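Local atomic coordinates of ADP-ribosylating toxin CARDS (Mycoplasma pneumoniae, PDB entry 4TLV), a protein that transfers the ADP-ribosyl group of NAD(+) to multiple target proteins, disrupts respiratory epithelium and vacuolates mammalian cells. Residues D219-S227 with A429-A437. Numbering follows the deposited sequence.
Sequences DVSEGTSAS and AQFVTMRAA. With ACT (acetate ion), chain M.
Glu222 sets CG beside its own backbone N (chi1 -71°) and runs extended beyond it, which carries its carboxylate to Thr433, whose OG1 sits between backbone N and carbonyl carbon (chi1 66°). Glu222 lies in a type I' beta turn, Ser221 to Thr224, closed by Thr224 N to Ser221 O. This hairpin, in the region inferred to form the NAD(+)-binding pocket, meets the D2 beta-trefoil domain at the loop following strand 415-421, an interdomain contact. Thr433 OG1 is 2.6 Å from Glu222 OE1 and 2.7 Å from Gln430 O; its single proton can serve either acceptor. The Glu222 and Thr433 side chains cross at about a right angle. On the way, Glu222 CB packs 3.7 Å from Arg435 CB, while Gln430 CB comes within 3.5 Å of Glu222 OE2. Gln430 OE1 itself accepts from Glu273 N, and Glu273 is also the stronger polar partner of Arg435. At backbone level, Ala436 N donates to Glu222 O (3.0 Å, N-H...O 168°), and Ala436 CB lies 3.6 Å from Gly223 O. The charged ends of Glu222 and Arg435 are not in direct contact: one water, in the guanidinium plane at its edge, accepts from Arg435 NE at 2.7 Å and lies 2.8 Å from Glu222 OE2, to which it can donate.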
ATOM      1  N   ASP A 219      16.810  -5.050  -5.764  1.00 12.14           N
ATOM      2  CA  ASP A 219      16.679  -5.543  -4.390  1.00 12.47           C
ATOM      3  C   ASP A 219      17.040  -4.391  -3.446  1.00 11.49           C
ATOM      4  O   ASP A 219      18.198  -3.964  -3.400  1.00 11.55           O
ATOM      5  CB  ASP A 219      17.638  -6.721  -4.182  1.00 10.30           C
ATOM      6  CG  ASP A 219      17.561  -7.311  -2.800  1.00 13.10           C
ATOM      7  OD1 ASP A 219      17.044  -6.643  -1.878  1.00 12.96           O
ATOM      8  OD2 ASP A 219      18.014  -8.467  -2.638  1.00 14.47           O
ATOM      9  N   VAL A 220      16.062  -3.885  -2.691  1.00 12.43           N
ATOM     10  CA  VAL A 220      16.330  -2.741  -1.814  1.00 12.99           C
ATOM     11  C   VAL A 220      16.276  -3.083  -0.321  1.00  9.92           C
ATOM     12  O   VAL A 220      15.937  -2.233   0.506  1.00 10.76           O
ATOM     13  CB  VAL A 220      15.442  -1.513  -2.160  1.00 11.82           C
ATOM     14  CG1 VAL A 220      15.832  -0.956  -3.528  1.00 11.99           C
ATOM     15  CG2 VAL A 220      13.933  -1.883  -2.104  1.00  8.93           C
ATOM     16  N   SER A 221      16.618  -4.336  -0.015  1.00 10.39           N
ATOM     17  CA  SER A 221      16.814  -4.855   1.343  1.00 11.26           C
ATOM     18  C   SER A 221      15.543  -5.394   1.977  1.00 11.22           C
ATOM     19  O   SER A 221      14.436  -4.992   1.621  1.00 11.98           O
ATOM     20  CB  SER A 221      17.466  -3.829   2.278  1.00 14.18           C
ATOM     21  OG  SER A 221      18.628  -3.266   1.695  1.00 14.60           O
ATOM     22  N   GLU A 222      15.734  -6.329   2.900  1.00 11.13           N
ATOM     23  CA  GLU A 222      14.645  -6.949   3.638  1.00 10.20           C
ATOM     24  C   GLU A 222      13.571  -7.534   2.729  1.00 10.93           C
ATOM     25  O   GLU A 222      12.383  -7.506   3.049  1.00 10.46           O
ATOM     26  CB  GLU A 222      14.051  -5.967   4.637  1.00 12.08           C
ATOM     27  CG  GLU A 222      15.001  -5.723   5.789  1.00 15.04           C
ATOM     28  CD  GLU A 222      14.459  -4.724   6.777  1.00 15.47           C
ATOM     29  OE1 GLU A 222      14.159  -3.581   6.363  1.00 15.12           O
ATOM     30  OE2 GLU A 222      14.336  -5.102   7.956  1.00 17.96           O
ATOM     31  N   GLY A 223      14.013  -8.084   1.608  1.00 10.85           N
ATOM     32  CA  GLY A 223      13.115  -8.800   0.712  1.00 10.18           C
ATOM     33  C   GLY A 223      12.353  -7.899  -0.242  1.00  9.80           C
ATOM     34  O   GLY A 223      11.557  -8.380  -1.058  1.00 10.44           O
ATOM     35  N   THR A 224      12.589  -6.600  -0.143  1.00  9.32           N
ATOM     36  CA  THR A 224      11.789  -5.610  -0.863  1.00  9.94           C
ATOM     37  C   THR A 224      12.252  -5.448  -2.307  1.00 11.57           C
ATOM     38  O   THR A 224      13.445  -5.343  -2.559  1.00 13.10           O
ATOM     39  CB  THR A 224      11.844  -4.245  -0.129  1.00 11.54           C
ATOM     40  OG1 THR A 224      11.402  -4.438   1.214  1.00 10.59           O
ATOM     41  CG2 THR A 224      10.961  -3.204  -0.802  1.00  9.07           C
ATOM     42  N   SER A 225      11.301  -5.460  -3.244  1.00 12.41           N
ATOM     43  CA  SER A 225      11.578  -5.221  -4.660  1.00 13.26           C
ATOM     44  C   SER A 225      11.274  -3.772  -5.010  1.00 10.83           C
ATOM     45  O   SER A 225      10.291  -3.219  -4.523  1.00 11.76           O
ATOM     46  CB  SER A 225      10.672  -6.108  -5.532  1.00 12.30           C
ATOM     47  OG  SER A 225      10.727  -7.459  -5.132  1.00 14.75           O
ATOM     48  N   ALA A 226      12.104  -3.163  -5.859  1.00  9.84           N
ATOM     49  CA  ALA A 226      11.836  -1.827  -6.389  1.00  9.32           C
ATOM     50  C   ALA A 226      11.940  -1.890  -7.908  1.00 11.53           C
ATOM     51  O   ALA A 226      12.749  -2.651  -8.438  1.00 12.18           O
ATOM     52  CB  ALA A 226      12.844  -0.794  -5.829  1.00  8.73           C
ATOM     53  N   SER A 227      11.133  -1.117  -8.623  1.00 10.48           N
ATOM     54  CA  SER A 227      11.400  -1.021 -10.059  1.00 12.94           C
ATOM     55  C   SER A 227      12.618  -0.144 -10.273  1.00 10.77           C
ATOM     56  O   SER A 227      12.954   0.711  -9.445  1.00 11.57           O
ATOM     57  CB  SER A 227      10.210  -0.469 -10.846  1.00 16.02           C
ATOM     58  OG  SER A 227       9.773   0.734 -10.281  1.00 17.27           O
ATOM     59  N   ALA A 429      18.072  -3.013  15.256  1.00 14.25           N
ATOM     60  CA  ALA A 429      18.073  -1.858  14.362  1.00 14.80           C
ATOM     61  C   ALA A 429      17.093  -1.996  13.198  1.00 13.38           C
ATOM     62  O   ALA A 429      16.538  -0.999  12.725  1.00 11.46           O
ATOM     63  CB  ALA A 429      19.494  -1.601  13.826  1.00 13.97           C
ATOM     64  N   GLN A 430      16.881  -3.221  12.721  1.00  9.88           N
ATOM     65  CA  GLN A 430      16.060  -3.367  11.515  1.00 15.27           C
ATOM     66  C   GLN A 430      14.583  -3.070  11.764  1.00 12.23           C
ATOM     67  O   GLN A 430      13.840  -2.803  10.830  1.00 11.94           O
ATOM     68  CB  GLN A 430      16.247  -4.733  10.842  1.00 10.18           C
ATOM     69  CG  GLN A 430      15.595  -5.888  11.575  1.00 14.46           C
ATOM     70  CD  GLN A 430      15.830  -7.183  10.843  1.00 17.87           C
ATOM     71  OE1 GLN A 430      14.756  -7.800  10.373  1.00 14.48           O
ATOM     72  NE2 GLN A 430      16.981  -7.612  10.676  1.00 14.12           N
ATOM     73  N   PHE A 431      14.155  -3.069  13.021  1.00 12.66           N
ATOM     74  CA  PHE A 431      12.763  -2.726  13.273  1.00 14.54           C
ATOM     75  C   PHE A 431      12.383  -1.373  12.677  1.00 12.99           C
ATOM     76  O   PHE A 431      11.290  -1.207  12.128  1.00 13.61           O
ATOM     77  CB  PHE A 431      12.384  -2.745  14.761  1.00  9.83           C
ATOM     78  CG  PHE A 431      10.937  -2.435  14.977  1.00 10.68           C
ATOM     79  CD1 PHE A 431       9.972  -3.344  14.597  1.00 13.52           C
ATOM     80  CD2 PHE A 431      10.534  -1.209  15.482  1.00 12.13           C
ATOM     81  CE1 PHE A 431       8.616  -3.047  14.756  1.00 11.55           C
ATOM     82  CE2 PHE A 431       9.195  -0.926  15.647  1.00 15.39           C
ATOM     83  CZ  PHE A 431       8.239  -1.849  15.274  1.00 12.55           C
ATOM     84  N   VAL A 432      13.285  -0.396  12.765  1.00 12.47           N
ATOM     85  CA  VAL A 432      12.965   0.950  12.311  1.00 12.23           C
ATOM     86  C   VAL A 432      13.243   1.171  10.819  1.00 11.69           C
ATOM     87  O   VAL A 432      13.527   2.292  10.384  1.00 12.53           O
ATOM     88  CB  VAL A 432      13.648   2.024  13.189  1.00 14.07           C
ATOM     89  CG1 VAL A 432      13.154   1.884  14.640  1.00 13.75           C
ATOM     90  CG2 VAL A 432      15.162   1.899  13.111  1.00 13.39           C
ATOM     91  N   THR A 433      13.119   0.091  10.045  1.00  9.81           N
ATOM     92  CA  THR A 433      13.192   0.127   8.595  1.00  9.77           C
ATOM     93  C   THR A 433      11.991  -0.649   8.046  1.00 11.55           C
ATOM     94  O   THR A 433      11.412  -1.457   8.741  1.00 11.72           O
ATOM     95  CB  THR A 433      14.487  -0.526   8.074  1.00 11.23           C
ATOM     96  OG1 THR A 433      14.474  -1.918   8.382  1.00 13.26           O
ATOM     97  CG2 THR A 433      15.721   0.124   8.739  1.00 11.94           C
ATOM     98  N   MET A 434      11.627  -0.410   6.795  1.00 11.55           N
ATOM     99  CA  MET A 434      10.420  -1.011   6.243  1.00 10.22           C
ATOM    100  C   MET A 434      10.736  -2.261   5.425  1.00 10.02           C
ATOM    101  O   MET A 434      11.333  -2.177   4.357  1.00 12.28           O
ATOM    102  CB  MET A 434       9.660   0.033   5.403  1.00 11.28           C
ATOM    103  CG  MET A 434       8.990   1.105   6.238  1.00 14.45           C
ATOM    104  SD  MET A 434       8.421   2.478   5.228  1.00 19.92           S
ATOM    105  CE  MET A 434       9.845   3.513   5.253  1.00 18.44           C
ATOM    106  N   ARG A 435      10.319  -3.419   5.932  1.00  8.62           N
ATOM    107  CA  ARG A 435      10.624  -4.698   5.301  1.00 10.36           C
ATOM    108  C   ARG A 435       9.505  -5.049   4.320  1.00 12.13           C
ATOM    109  O   ARG A 435       8.430  -4.446   4.350  1.00  8.97           O
ATOM    110  CB  ARG A 435      10.738  -5.808   6.352  1.00 10.15           C
ATOM    111  CG  ARG A 435       9.404  -6.215   7.006  1.00 11.70           C
ATOM    112  CD  ARG A 435       9.499  -7.606   7.726  1.00 11.61           C
ATOM    113  NE  ARG A 435      10.522  -7.589   8.780  1.00 16.49           N
ATOM    114  CZ  ARG A 435      10.794  -8.603   9.600  1.00 20.02           C
ATOM    115  NH1 ARG A 435      10.101  -9.727   9.518  1.00 12.09           N
ATOM    116  NH2 ARG A 435      11.750  -8.471  10.528  1.00 19.63           N
ATOM    117  N   ALA A 436       9.765  -6.017   3.450  1.00 10.88           N
ATOM    118  CA  ALA A 436       8.748  -6.474   2.511  1.00 13.65           C
ATOM    119  C   ALA A 436       7.508  -6.975   3.264  1.00 12.85           C
ATOM    120  O   ALA A 436       7.607  -7.526   4.355  1.00 11.90           O
ATOM    121  CB  ALA A 436       9.320  -7.568   1.579  1.00 10.84           C
ATOM    122  N   ALA A 437       6.341  -6.768   2.669  1.00 11.63           N
ATOM    123  CA  ALA A 437       5.076  -7.122   3.288  1.00 13.39           C
ATOM    124  C   ALA A 437       4.789  -8.613   3.168  1.00 13.67           C
ATOM    125  O   ALA A 437       5.312  -9.275   2.282  1.00 15.18           O
ATOM    126  CB  ALA A 437       3.952  -6.317   2.641  1.00 10.84           C
TER
HETATM  127  C   ACT M 607      21.400  -4.129  17.023  0.94 26.10           C
HETATM  128  O   ACT M 607      20.570  -4.252  16.089  0.94 20.83           O
HETATM  129  OXT ACT M 607      22.363  -4.931  17.034  0.94 25.76           O
HETATM  130  CH3 ACT M 607      21.254  -3.073  18.076  0.94 26.09           C
HETATM  131  O   HOH W   1      12.201  -5.651   9.606  1.00 18.27           O